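Local coordinates for lysosome-associated membrane glycoprotein 3 (Homo sapiens, PDB 4AKM), which is a lysosomal membrane glycoprotein that plays a role in lysosome-autophagosome fusion and in the unfolded protein response, supporting cell survival when the proteasome fails, at residues L15-E20 against Q138-F144; N45-A49 against L61-Q65; T55-L60 against L71-K75; E77-I82 against V106-V112; V119-S123 against V132-D136. All coordinates share one frame; numbering follows the deposited sequence.

Interaction 1. Residues L15-E20 against Q138-F144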
# COMPACT_ATOMS: atom_id res chain seq x y z
N LEU A 15 -12.38 14.03 0.62
CA LEU A 15 -11.68 12.77 0.41
C LEU A 15 -10.32 12.98 -0.25
O LEU A 15 -10.23 13.51 -1.36
CB LEU A 15 -12.54 11.81 -0.40
CG LEU A 15 -12.09 10.35 -0.46
CD1 LEU A 15 -11.72 9.86 0.92
CD2 LEU A 15 -13.19 9.48 -1.05
N CYS A 16 -9.27 12.57 0.43
CA CYS A 16 -7.91 12.71 -0.06
C CYS A 16 -7.40 11.41 -0.70
O CYS A 16 -6.78 11.43 -1.76
CB CYS A 16 -6.99 13.13 1.09
SG CYS A 16 -5.23 12.92 0.78
N ILE A 17 -7.67 10.29 -0.04
CA ILE A 17 -7.23 8.98 -0.49
C ILE A 17 -8.28 7.93 -0.12
O ILE A 17 -8.73 7.88 1.02
CB ILE A 17 -5.89 8.57 0.17
CG1 ILE A 17 -4.72 9.38 -0.39
CG2 ILE A 17 -5.62 7.08 -0.00
CD1 ILE A 17 -3.39 9.02 0.21
N LYS A 18 -8.67 7.11 -1.08
CA LYS A 18 -9.58 6.01 -0.82
C LYS A 18 -8.90 4.74 -1.31
O LYS A 18 -8.57 4.63 -2.48
CB LYS A 18 -10.90 6.22 -1.55
CG LYS A 18 -12.02 5.29 -1.12
CD LYS A 18 -13.14 5.28 -2.16
CE LYS A 18 -14.47 4.84 -1.57
NZ LYS A 18 -14.38 3.54 -0.85
N ALA A 19 -8.68 3.78 -0.41
CA ALA A 19 -7.96 2.58 -0.80
C ALA A 19 -8.53 1.31 -0.18
O ALA A 19 -8.61 1.17 1.03
CB ALA A 19 -6.48 2.72 -0.49
N GLU A 20 -8.93 0.41 -1.05
CA GLU A 20 -9.35 -0.92 -0.67
C GLU A 20 -8.31 -1.87 -1.20
O GLU A 20 -7.85 -1.70 -2.33
CB GLU A 20 -10.71 -1.23 -1.28
CG GLU A 20 -11.75 -0.16 -1.00
CD GLU A 20 -13.04 -0.40 -1.75
OE1 GLU A 20 -13.07 -1.34 -2.56
OE2 GLU A 20 -14.02 0.35 -1.54
N GLN A 138 -8.48 -1.78 -5.12
CA GLN A 138 -9.10 -0.67 -5.81
C GLN A 138 -8.84 0.60 -5.03
O GLN A 138 -9.25 0.72 -3.88
CB GLN A 138 -10.60 -0.87 -6.00
CG GLN A 138 -11.24 0.25 -6.80
CD GLN A 138 -12.53 -0.17 -7.46
OE1 GLN A 138 -12.99 -1.30 -7.29
NE2 GLN A 138 -13.12 0.74 -8.22
N LEU A 139 -8.16 1.56 -5.64
CA LEU A 139 -7.80 2.79 -4.94
C LEU A 139 -7.95 4.02 -5.82
O LEU A 139 -8.18 3.92 -7.02
CB LEU A 139 -6.38 2.69 -4.38
CG LEU A 139 -5.20 2.36 -5.30
CD1 LEU A 139 -4.72 3.59 -6.08
CD2 LEU A 139 -4.05 1.76 -4.50
N GLN A 140 -7.82 5.18 -5.19
CA GLN A 140 -7.89 6.46 -5.86
C GLN A 140 -7.29 7.52 -4.95
O GLN A 140 -7.46 7.46 -3.73
CB GLN A 140 -9.34 6.80 -6.22
CG GLN A 140 -9.49 8.05 -7.09
CD GLN A 140 -10.87 8.16 -7.71
OE1 GLN A 140 -11.58 7.16 -7.85
NE2 GLN A 140 -11.26 9.37 -8.10
N ALA A 141 -6.58 8.48 -5.54
CA ALA A 141 -5.94 9.54 -4.77
C ALA A 141 -6.07 10.91 -5.45
O ALA A 141 -6.25 10.99 -6.66
CB ALA A 141 -4.47 9.20 -4.52
N PHE A 142 -5.99 11.96 -4.64
CA PHE A 142 -6.10 13.35 -5.10
C PHE A 142 -7.50 13.74 -5.59
O PHE A 142 -8.37 14.09 -4.79
CB PHE A 142 -5.03 13.68 -6.15
CG PHE A 142 -3.65 13.25 -5.76
CD1 PHE A 142 -2.92 14.00 -4.85
CD2 PHE A 142 -3.08 12.11 -6.29
CE1 PHE A 142 -1.64 13.62 -4.48
CE2 PHE A 142 -1.81 11.72 -5.93
CZ PHE A 142 -1.09 12.48 -5.02
N ASP A 143 -7.70 13.68 -6.91
CA ASP A 143 -8.97 14.12 -7.50
C ASP A 143 -10.14 13.17 -7.21
O ASP A 143 -10.05 11.97 -7.48
CB ASP A 143 -8.81 14.33 -9.01
CG ASP A 143 -8.37 15.74 -9.36
OD1 ASP A 143 -7.96 16.48 -8.44
OD2 ASP A 143 -8.44 16.11 -10.55
N PHE A 144 -11.23 13.73 -6.69
CA PHE A 144 -12.40 12.94 -6.33
C PHE A 144 -13.71 13.60 -6.75
O PHE A 144 -13.77 14.82 -6.97
CB PHE A 144 -12.44 12.67 -4.83
CG PHE A 144 -11.64 11.47 -4.41
CD1 PHE A 144 -12.16 10.20 -4.55
CD2 PHE A 144 -10.36 11.62 -3.89
CE1 PHE A 144 -11.43 9.09 -4.17
CE2 PHE A 144 -9.62 10.51 -3.50
CZ PHE A 144 -10.16 9.24 -3.64

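Interaction 2. Residues N45-A49 against L61-Q65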
# COMPACT_ATOMS: atom_id res chain seq x y z
N ASN A 45 -9.18 -5.22 10.34
CA ASN A 45 -9.96 -4.82 11.51
C ASN A 45 -9.08 -4.52 12.72
O ASN A 45 -9.58 -4.21 13.81
CB ASN A 45 -11.06 -5.84 11.83
CG ASN A 45 -12.25 -5.73 10.89
OD1 ASN A 45 -12.52 -4.66 10.32
ND2 ASN A 45 -12.98 -6.83 10.73
N ALA A 46 -7.78 -4.60 12.51
CA ALA A 46 -6.79 -4.38 13.56
C ALA A 46 -5.72 -3.44 13.03
O ALA A 46 -4.55 -3.50 13.42
CB ALA A 46 -6.18 -5.71 13.98
N THR A 47 -6.12 -2.57 12.11
CA THR A 47 -5.18 -1.69 11.43
C THR A 47 -5.73 -0.26 11.33
O THR A 47 -6.84 -0.04 10.84
CB THR A 47 -4.82 -2.23 10.03
OG1 THR A 47 -3.94 -3.36 10.17
CG2 THR A 47 -4.13 -1.17 9.18
N GLN A 48 -4.95 0.70 11.81
CA GLN A 48 -5.35 2.09 11.81
C GLN A 48 -4.83 2.80 10.57
O GLN A 48 -3.63 2.81 10.30
CB GLN A 48 -4.81 2.79 13.06
CG GLN A 48 -4.54 1.85 14.23
CD GLN A 48 -5.54 2.02 15.36
OE1 GLN A 48 -6.69 2.40 15.14
NE2 GLN A 48 -5.09 1.76 16.58
N ALA A 49 -5.74 3.40 9.82
CA ALA A 49 -5.35 4.18 8.66
C ALA A 49 -5.25 5.66 9.01
O ALA A 49 -6.13 6.23 9.66
CB ALA A 49 -6.34 3.97 7.52
N LEU A 61 -0.91 5.73 5.34
CA LEU A 61 -0.15 4.94 6.29
C LEU A 61 -1.07 4.04 7.08
O LEU A 61 -2.10 4.48 7.60
CB LEU A 61 0.66 5.84 7.22
CG LEU A 61 1.50 5.13 8.27
CD1 LEU A 61 2.55 4.23 7.63
CD2 LEU A 61 2.14 6.15 9.18
N LEU A 62 -0.69 2.77 7.15
CA LEU A 62 -1.48 1.76 7.83
C LEU A 62 -0.65 1.22 8.97
O LEU A 62 0.43 0.68 8.76
CB LEU A 62 -1.80 0.63 6.87
CG LEU A 62 -2.46 1.07 5.56
CD1 LEU A 62 -2.59 -0.12 4.63
CD2 LEU A 62 -3.82 1.69 5.82
N ASN A 63 -1.15 1.36 10.19
CA ASN A 63 -0.41 0.87 11.34
C ASN A 63 -1.09 -0.31 11.99
O ASN A 63 -2.31 -0.39 12.03
CB ASN A 63 -0.19 1.99 12.37
CG ASN A 63 1.24 2.45 12.41
OD1 ASN A 63 1.60 3.48 11.82
ND2 ASN A 63 2.10 1.68 13.10
N PHE A 64 -0.27 -1.22 12.50
CA PHE A 64 -0.79 -2.40 13.16
C PHE A 64 0.18 -2.80 14.24
O PHE A 64 1.28 -2.27 14.31
CB PHE A 64 -0.98 -3.54 12.15
CG PHE A 64 0.22 -3.77 11.27
CD1 PHE A 64 1.29 -4.52 11.72
CD2 PHE A 64 0.27 -3.21 10.01
CE1 PHE A 64 2.40 -4.71 10.92
CE2 PHE A 64 1.37 -3.40 9.21
CZ PHE A 64 2.43 -4.16 9.66
N GLN A 65 -0.24 -3.72 15.08
CA GLN A 65 0.67 -4.25 16.08
C GLN A 65 1.82 -4.96 15.39
O GLN A 65 1.64 -6.01 14.76
CB GLN A 65 -0.05 -5.20 17.03
CG GLN A 65 -0.09 -4.69 18.46
CD GLN A 65 -0.80 -3.35 18.57
OE1 GLN A 65 -0.17 -2.29 18.54
NE2 GLN A 65 -2.13 -3.39 18.70

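Interaction 3. Residues T55-L60 against L71-K75. With NAG (2-acetamido-2-deoxy-beta-D-glucopyranose), chain D.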
# COMPACT_ATOMS: atom_id res chain seq x y z
N THR A 55 -1.34 18.56 -2.52
CA THR A 55 -1.70 18.93 -3.88
C THR A 55 -0.97 18.09 -4.93
O THR A 55 -1.48 17.86 -6.03
CB THR A 55 -1.48 20.44 -4.14
OG1 THR A 55 -0.08 20.74 -4.17
CG2 THR A 55 -2.15 21.28 -3.05
N ARG A 56 0.23 17.61 -4.59
CA ARG A 56 1.05 16.86 -5.53
C ARG A 56 1.64 15.60 -4.90
O ARG A 56 2.24 14.77 -5.58
CB ARG A 56 2.18 17.75 -6.07
CG ARG A 56 2.68 17.37 -7.46
CD ARG A 56 4.18 17.58 -7.57
NE ARG A 56 4.91 16.68 -6.68
CZ ARG A 56 6.22 16.73 -6.45
NH1 ARG A 56 6.97 17.64 -7.06
NH2 ARG A 56 6.78 15.86 -5.62
N LYS A 57 1.45 15.44 -3.59
CA LYS A 57 2.02 14.31 -2.88
C LYS A 57 1.21 13.95 -1.63
O LYS A 57 0.99 14.79 -0.75
CB LYS A 57 3.47 14.60 -2.49
CG LYS A 57 4.33 13.35 -2.36
CD LYS A 57 5.72 13.69 -1.81
CE LYS A 57 5.64 14.16 -0.37
NZ LYS A 57 7.00 14.28 0.24
N SER A 58 0.79 12.69 -1.55
CA SER A 58 0.01 12.22 -0.41
C SER A 58 0.60 10.94 0.16
O SER A 58 1.50 10.34 -0.43
CB SER A 58 -1.43 11.94 -0.83
OG SER A 58 -2.02 13.07 -1.44
N ASN A 59 0.09 10.51 1.31
CA ASN A 59 0.45 9.20 1.83
C ASN A 59 -0.67 8.55 2.63
O ASN A 59 -1.34 9.21 3.44
CB ASN A 59 1.74 9.24 2.66
CG ASN A 59 1.55 9.89 4.02
OD1 ASN A 59 1.45 11.11 4.12
ND2 ASN A 59 1.53 9.08 5.07
N LEU A 60 -0.86 7.26 2.35
CA LEU A 60 -1.70 6.39 3.16
C LEU A 60 -0.78 5.55 4.04
O LEU A 60 0.04 4.78 3.55
CB LEU A 60 -2.53 5.46 2.27
CG LEU A 60 -3.20 4.32 3.05
CD1 LEU A 60 -4.15 4.87 4.09
CD2 LEU A 60 -3.93 3.37 2.11
N LEU A 71 2.25 3.77 2.04
CA LEU A 71 2.10 3.97 0.61
C LEU A 71 2.12 5.45 0.29
O LEU A 71 1.22 6.18 0.67
CB LEU A 71 0.79 3.35 0.13
CG LEU A 71 0.63 1.84 0.36
CD1 LEU A 71 -0.64 1.31 -0.28
CD2 LEU A 71 1.84 1.08 -0.15
N THR A 72 3.16 5.89 -0.41
CA THR A 72 3.27 7.28 -0.84
C THR A 72 2.89 7.47 -2.30
O THR A 72 3.41 6.76 -3.18
CB THR A 72 4.70 7.83 -0.63
OG1 THR A 72 4.97 7.93 0.78
CG2 THR A 72 4.84 9.20 -1.27
N PHE A 73 2.00 8.43 -2.54
CA PHE A 73 1.49 8.76 -3.87
C PHE A 73 2.02 10.11 -4.38
O PHE A 73 2.12 11.08 -3.62
CB PHE A 73 -0.04 8.83 -3.85
CG PHE A 73 -0.70 7.60 -3.33
CD1 PHE A 73 -0.86 7.39 -1.97
CD2 PHE A 73 -1.20 6.65 -4.21
CE1 PHE A 73 -1.48 6.26 -1.49
CE2 PHE A 73 -1.83 5.52 -3.74
CZ PHE A 73 -1.96 5.33 -2.38
N THR A 74 2.32 10.16 -5.67
CA THR A 74 2.71 11.38 -6.36
C THR A 74 1.85 11.53 -7.61
O THR A 74 1.61 10.55 -8.33
CB THR A 74 4.22 11.33 -6.77
OG1 THR A 74 5.04 11.48 -5.60
CG2 THR A 74 4.57 12.43 -7.75
N LYS A 75 1.34 12.74 -7.87
CA LYS A 75 0.68 13.01 -9.14
C LYS A 75 1.58 13.82 -10.07
O LYS A 75 2.10 14.87 -9.69
CB LYS A 75 -0.69 13.68 -8.95
CG LYS A 75 -0.67 15.08 -8.35
CD LYS A 75 -2.06 15.70 -8.36
CE LYS A 75 -2.62 15.81 -9.78
NZ LYS A 75 -4.00 16.38 -9.80
C1 NAG D . 5.14 7.88 5.03
C2 NAG D . 6.28 8.02 6.03
C3 NAG D . 6.50 9.49 6.37
C4 NAG D . 6.67 10.32 5.10
C5 NAG D . 5.59 10.00 4.07
C6 NAG D . 5.95 10.63 2.73
C7 NAG D . 6.75 6.25 7.62
C8 NAG D . 6.55 5.79 9.04
N2 NAG D . 5.97 7.25 7.22
O3 NAG D . 7.66 9.60 7.17
O4 NAG D . 6.61 11.69 5.41
O5 NAG D . 5.45 8.61 3.86
O6 NAG D . 4.94 10.31 1.80
O7 NAG D . 7.60 5.72 6.90

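Interaction 4. Residues E77-I82 against V106-V112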
# COMPACT_ATOMS: atom_id res chain seq x y z
N GLU A 77 0.53 14.65 -13.18
CA GLU A 77 -0.43 15.48 -13.90
C GLU A 77 -0.12 15.60 -15.40
O GLU A 77 0.87 16.22 -15.79
CB GLU A 77 -0.59 16.86 -13.23
CG GLU A 77 -1.41 17.86 -14.04
CD GLU A 77 -2.76 17.32 -14.49
OE1 GLU A 77 -3.59 16.98 -13.63
OE2 GLU A 77 -2.98 17.23 -15.72
N GLU A 78 -0.96 14.98 -16.23
CA GLU A 78 -2.04 14.13 -15.74
C GLU A 78 -1.49 12.76 -15.34
O GLU A 78 -0.38 12.40 -15.74
CB GLU A 78 -3.17 14.01 -16.78
CG GLU A 78 -2.72 13.51 -18.16
CD GLU A 78 -3.78 13.73 -19.23
OE1 GLU A 78 -4.59 14.68 -19.10
OE2 GLU A 78 -3.80 12.97 -20.22
N SER A 79 -2.28 12.04 -14.54
CA SER A 79 -1.92 10.76 -13.90
C SER A 79 -1.25 10.87 -12.53
O SER A 79 -0.50 11.81 -12.25
CB SER A 79 -1.10 9.82 -14.81
OG SER A 79 0.26 10.22 -14.85
N TYR A 80 -1.54 9.89 -11.68
CA TYR A 80 -0.92 9.75 -10.37
C TYR A 80 -0.48 8.30 -10.22
O TYR A 80 -0.88 7.44 -11.01
CB TYR A 80 -1.92 10.12 -9.27
CG TYR A 80 -3.16 9.26 -9.23
CD1 TYR A 80 -4.24 9.53 -10.06
CD2 TYR A 80 -3.26 8.17 -8.37
CE1 TYR A 80 -5.38 8.74 -10.03
CE2 TYR A 80 -4.39 7.38 -8.34
CZ TYR A 80 -5.45 7.66 -9.17
OH TYR A 80 -6.58 6.88 -9.14
N TYR A 81 0.33 8.02 -9.21
CA TYR A 81 0.87 6.68 -9.01
C TYR A 81 1.40 6.55 -7.60
O TYR A 81 1.57 7.55 -6.90
CB TYR A 81 2.00 6.41 -10.02
CG TYR A 81 3.04 7.50 -10.08
CD1 TYR A 81 2.89 8.60 -10.92
CD2 TYR A 81 4.18 7.44 -9.29
CE1 TYR A 81 3.84 9.60 -10.97
CE2 TYR A 81 5.14 8.44 -9.33
CZ TYR A 81 4.97 9.52 -10.17
OH TYR A 81 5.92 10.51 -10.20
N ILE A 82 1.65 5.32 -7.16
CA ILE A 82 2.36 5.11 -5.92
C ILE A 82 3.84 5.36 -6.20
O ILE A 82 4.43 4.69 -7.03
CB ILE A 82 2.18 3.68 -5.37
CG1 ILE A 82 0.78 3.49 -4.81
CG2 ILE A 82 3.22 3.39 -4.29
CD1 ILE A 82 0.39 2.04 -4.62
N VAL A 106 7.39 3.69 -10.03
CA VAL A 106 6.13 4.08 -10.65
C VAL A 106 5.20 2.88 -10.61
O VAL A 106 5.40 1.88 -11.31
CB VAL A 106 6.34 4.58 -12.09
CG1 VAL A 106 5.02 4.57 -12.84
CG2 VAL A 106 6.94 5.97 -12.07
N MET A 107 4.18 2.98 -9.77
CA MET A 107 3.37 1.82 -9.44
C MET A 107 1.88 2.14 -9.40
O MET A 107 1.46 3.12 -8.78
CB MET A 107 3.82 1.24 -8.09
CG MET A 107 3.23 -0.12 -7.79
SD MET A 107 3.83 -0.81 -6.25
CE MET A 107 3.26 -2.50 -6.41
N PHE A 108 1.10 1.29 -10.06
CA PHE A 108 -0.34 1.47 -10.19
C PHE A 108 -0.65 2.82 -10.80
O PHE A 108 -1.59 3.49 -10.39
CB PHE A 108 -1.06 1.35 -8.83
CG PHE A 108 -0.94 0.01 -8.18
CD1 PHE A 108 -0.17 -1.01 -8.73
CD2 PHE A 108 -1.64 -0.25 -7.01
CE1 PHE A 108 -0.08 -2.24 -8.11
CE2 PHE A 108 -1.55 -1.48 -6.39
CZ PHE A 108 -0.78 -2.48 -6.94
N GLN A 109 0.15 3.23 -11.78
CA GLN A 109 -0.05 4.53 -12.41
C GLN A 109 -1.41 4.61 -13.11
O GLN A 109 -1.76 3.73 -13.90
CB GLN A 109 1.08 4.85 -13.38
CG GLN A 109 1.08 6.30 -13.87
CD GLN A 109 2.18 6.58 -14.87
OE1 GLN A 109 2.83 5.66 -15.38
NE2 GLN A 109 2.40 7.86 -15.17
N THR A 110 -2.16 5.67 -12.83
CA THR A 110 -3.53 5.81 -13.29
C THR A 110 -3.84 7.25 -13.68
O THR A 110 -3.41 8.17 -12.99
CB THR A 110 -4.53 5.40 -12.19
OG1 THR A 110 -4.21 4.09 -11.72
CG2 THR A 110 -5.96 5.43 -12.70
N ALA A 111 -4.58 7.43 -14.77
CA ALA A 111 -5.01 8.76 -15.21
C ALA A 111 -5.76 9.47 -14.09
O ALA A 111 -6.62 8.87 -13.43
CB ALA A 111 -5.88 8.65 -16.45
N VAL A 112 -5.43 10.74 -13.86
CA VAL A 112 -6.01 11.49 -12.75
C VAL A 112 -7.53 11.60 -12.88
O VAL A 112 -8.06 11.83 -13.97
CB VAL A 112 -5.34 12.88 -12.59
CG1 VAL A 112 -5.43 13.68 -13.88
CG2 VAL A 112 -5.95 13.65 -11.42

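Interaction 5. Residues V119-S123 against V132-D136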
# COMPACT_ATOMS: atom_id res chain seq x y z
N VAL A 119 -7.18 -6.76 -8.96
CA VAL A 119 -7.50 -7.90 -8.12
C VAL A 119 -6.37 -8.92 -8.16
O VAL A 119 -6.16 -9.70 -7.22
CB VAL A 119 -8.85 -8.51 -8.58
CG1 VAL A 119 -8.92 -8.52 -10.10
CG2 VAL A 119 -9.06 -9.90 -8.00
N SER A 120 -5.60 -8.90 -9.24
CA SER A 120 -4.47 -9.81 -9.39
C SER A 120 -3.35 -9.44 -8.42
O SER A 120 -3.04 -8.26 -8.25
CB SER A 120 -3.94 -9.79 -10.83
OG SER A 120 -4.99 -9.95 -11.77
N GLU A 121 -2.74 -10.46 -7.82
CA GLU A 121 -1.67 -10.27 -6.85
C GLU A 121 -0.51 -9.44 -7.39
O GLU A 121 0.13 -9.82 -8.38
CB GLU A 121 -1.12 -11.61 -6.38
CG GLU A 121 0.18 -11.47 -5.62
CD GLU A 121 0.85 -12.80 -5.36
OE1 GLU A 121 0.29 -13.61 -4.59
OE2 GLU A 121 1.94 -13.03 -5.93
N GLN A 122 -0.23 -8.32 -6.73
CA GLN A 122 0.92 -7.49 -7.07
C GLN A 122 1.99 -7.60 -6.00
O GLN A 122 1.70 -7.82 -4.83
CB GLN A 122 0.51 -6.03 -7.28
CG GLN A 122 -0.41 -5.80 -8.47
CD GLN A 122 0.18 -6.30 -9.79
OE1 GLN A 122 -0.01 -7.45 -10.17
NE2 GLN A 122 0.90 -5.42 -10.48
N SER A 123 3.24 -7.42 -6.41
CA SER A 123 4.37 -7.71 -5.54
C SER A 123 5.49 -6.70 -5.68
O SER A 123 5.73 -6.16 -6.76
CB SER A 123 4.91 -9.10 -5.84
OG SER A 123 6.26 -9.21 -5.43
N VAL A 132 6.45 -6.95 -0.06
CA VAL A 132 5.04 -6.69 0.16
C VAL A 132 4.22 -7.19 -1.03
O VAL A 132 4.66 -7.08 -2.18
CB VAL A 132 4.77 -5.19 0.47
CG1 VAL A 132 5.22 -4.30 -0.68
CG2 VAL A 132 3.31 -4.95 0.80
N LYS A 133 3.06 -7.77 -0.75
CA LYS A 133 2.13 -8.20 -1.79
C LYS A 133 0.74 -7.61 -1.59
O LYS A 133 0.20 -7.63 -0.48
CB LYS A 133 2.06 -9.73 -1.88
CG LYS A 133 2.90 -10.31 -3.02
CD LYS A 133 3.36 -11.73 -2.74
CE LYS A 133 4.60 -12.07 -3.57
NZ LYS A 133 5.22 -13.38 -3.19
N THR A 134 0.17 -7.07 -2.66
CA THR A 134 -1.19 -6.53 -2.60
C THR A 134 -2.14 -7.40 -3.39
O THR A 134 -1.75 -8.12 -4.30
CB THR A 134 -1.27 -5.09 -3.16
OG1 THR A 134 -1.17 -5.12 -4.59
CG2 THR A 134 -0.15 -4.24 -2.59
N THR A 135 -3.42 -7.30 -3.05
CA THR A 135 -4.44 -8.12 -3.69
C THR A 135 -5.77 -7.39 -3.59
O THR A 135 -5.93 -6.55 -2.72
CB THR A 135 -4.54 -9.49 -3.00
OG1 THR A 135 -5.51 -10.30 -3.67
CG2 THR A 135 -4.96 -9.33 -1.57
N ASP A 136 -6.71 -7.68 -4.49
CA ASP A 136 -8.05 -7.07 -4.41
C ASP A 136 -8.02 -5.55 -4.35
O ASP A 136 -8.85 -4.92 -3.69
CB ASP A 136 -8.82 -7.64 -3.22
CG ASP A 136 -9.26 -9.06 -3.45
OD1 ASP A 136 -9.94 -9.30 -4.47
OD2 ASP A 136 -8.92 -9.94 -2.63

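Interaction 1. Residues L15-E20 against Q138-F144
Residues 15-20 and 138-141 pair as antiparallel strands in one of the sheets of the beta prism, the fold of this membrane-proximal luminal domain of the LAMP family. Lys18 and Gln140 exchange two backbone bonds, from Lys18 N to Gln140 O and from Gln140 N to Lys18 O, each 2.9 Å; Glu20 and Gln138 repeat this two residues along. Past Ala141 the second segment leaves the strand for the loop to Phe144, yet Phe142 N still reaches Cys16 O at 3.0 Å.

Ile17, Ala19, Leu139 and Ala141 share the inward face, with Ala19 CB 3.9 Å from Leu139 CB; from this face Ile17 and Ala19 reach strand 57-64. On the other face Lys18 NZ makes a salt bridge along its own strand with Glu20 OE2, its hydrogen bond weak, and Gln140 braces the turn that follows it, its NE2 giving a bond of 2.9 Å to Asp143 O while OE1 accepts from Gly150 N. Cys16, whose SG is joined to Cys53, forms with Ile17 a classic beta bulge opposite Val9.

Phe144 closes the end of the pair. With CG trans to the backbone N (chi1 -168°), Leu15 lays its branch on the ring, CG 3.8 Å from the ring centroid and only 6° off the normal; Cys16 O lies at the ring's edge, and Lys18 CB comes to 3.7 Å from Phe144 CZ.

Interaction 2. Residues N45-A49 against L61-Q65
Gln48 and Asn63 form an antiparallel hydrogen-bonded pair, the two touching stretches running 166° apart, with Gln48 N bonded to Asn63 O and Asn63 N to Gln48 O, both at 2.9 Å. The second of these is the straighter at the hydrogen, 171°. CA-H...O contacts extend the pairing on both sides: Thr47 CA lies 3.2 Å from Asn63 O, and Ala49 CA 3.4 Å from Leu61 O.

Thr47 makes several of the side-chain contacts. Its methyl CG2, trans to the backbone N, crosses over to Leu62 CB at 3.7 Å, while OG1 sits beside the backbone N and passes 3.6 Å from Phe64 CB. That hydroxyl is bonded to Asp43 O, which holds Thr47 to a residue four positions earlier. Thr47 and Phe64 lie alongside each other, pointing the same way. One step on, Ala49 CB meets the branch atom Leu62 CD2 at 3.8 Å. Gln48 and Asn63 stand on the other face, and both carry their amide ends away from the opposing segment.

This is the open end of the hairpin made by strands 48-52 and 57-64, at the margin of the five-stranded sheet, where 48-52 is an outermost strand. Leu62 and Ala49 pack on Tyr7 of strand 5-11, Leu62 and Phe64 reach strand 14-27, and on the far side of strand 57-64 lies strand 67-75.

Interaction 3. Residues T55-L60 against L71-K75
Leu60 presents its CB to the rim of the Phe73 ring: Leu60 CB lies in the ring plane, 4.0 Å from Phe73 CE1. With CG trans to the carbonyl carbon (chi1 -55°), the Phe73 ring is laid along the strand toward Leu60; Ile17 and Ile82, from two other strands, also pack against it. Ser58, Leu60 and Leu71 share this buried face.

Beneath these side chains runs an antiparallel ladder, Ser58 and Phe73 exchanging two backbone bonds of 2.9 Å and Leu60 and Leu71 two more. The longer bond from Lys75 N to Arg56 O, 3.2 Å, carries the pairing to Arg56, just before strand 57-64 begins. The ladder joins strands 57-64 and 67-75, a beta hairpin in the middle of the five-stranded sheet.

Lys57, Asn59, Thr72 and Thr74 line the other face, where the glycan of Asn70 lies. Thr72, the third residue of the Asn70-Leu71-Thr72 sequon, hydrogen-bonds through OG1 to O6 of the sugar at 2.6 Å, and Asn59 CB comes within 3.5 Å of that O6. Further along, Lys57 crosses Thr74, its CG 3.8 Å from OG1, a hydroxyl bonded to Ser83 OG. Arg56 and Lys75 also cross, CG to CG 4.2 Å, Lys75 running on toward Thr55 O.

Interaction 4. Residues E77-I82 against V106-V112
Tyr80 and Thr110 exchange two backbone hydrogen bonds, Tyr80 N to Thr110 O at 2.9 Å and Thr110 N to Tyr80 O at 2.8 Å; Ile82 N then bonds to Met107 O at 2.7 Å, and Met107 N returns only a weak bond to Ile82 O. The register slips by one between them, a beta bulge that sets Phe108, where the chain turns a corner, and Gln109 against Tyr81 alone. Thr110 OG1 donates back to Phe108 O, just after the corner.

The Tyr80 ring lies alongside Thr110, whose CB stands over one face, 4.3 Å from the ring centroid, while Val112 CA meets the ring edge. Tyr80 OH is bonded to His114 O. These strands, 80-90 and 97-110, make the hairpin at the edge of the five-stranded sheet. Val106 CG2 sits over one face of the Tyr81 ring, offset toward its rim, and Gln109 runs alongside Tyr81, extended, to give NE2 to Ser79 OG at 3.2 Å. Ile82 CD1 packs on Phe108 CD2, and the Phe108 ring stacks with Phe116.

Interaction 5. Residues V119-S123 against V132-D136
Lys133 runs its long side chain across to Glu121 and Ser123. Its CB starts 3.5 Å from Gln122 O, and CG comes nearer to that same carbonyl while also touching Ser123 CB at 3.7 Å. From there the chain stays extended: CD lies 3.8 Å from Glu121 CD, and CE is 3.7 Å from Glu121 OE2, with Ser123 CB about as close. At the tip NZ is 4.3 Å from Glu121 OE2, beyond salt-bridge range, though the opposite charges probably still attract. Glu121 CG, trans to the backbone N (chi1 168°), sends the carboxylate across the lysine's methylenes.

Under this lies the hairpin of strands 122-125 and 130-135, part of the sheet that also holds strand 14-27. Gln122 and Thr134 form a hydrogen-bonded pair in it, Thr134 N reaching Gln122 O at 2.8 Å and Gln122 N reaching Thr134 O. On their face Thr134 OG1 rests against Gln122 CB, and the Phe108 ring from the other sheet packs on both residues. Ser123 OG is bonded to Gln131 NE2. Toward Val119 regular pairing gives way, but the backbones stay close: Asp136 N, where the chain turns a corner, makes a weak bond of 3.4 Å to Val119 O.

From the N terminus the chain first lays down residues 15-20, whose partner 138-144 arrives only near the end, so interaction 1 encloses the other four. Within that span interactions 2 and 3 cross: 55-60 and 61-65 follow each other along strand 57-64, which has 48-52 on one side and 67-75 on the other, and the two contacts knit these three strands together. Interaction 4 follows in series and adds strands 80-90 and 97-110, with Thr74 N probably hydrogen-bonded to Tyr81 O. Interaction 5 then closes a short hairpin in the other sheet, directly before 138-144. Phe142 against Ser58 and Tyr80 links interaction 1 to interactions 3 and 4, joining both sheets.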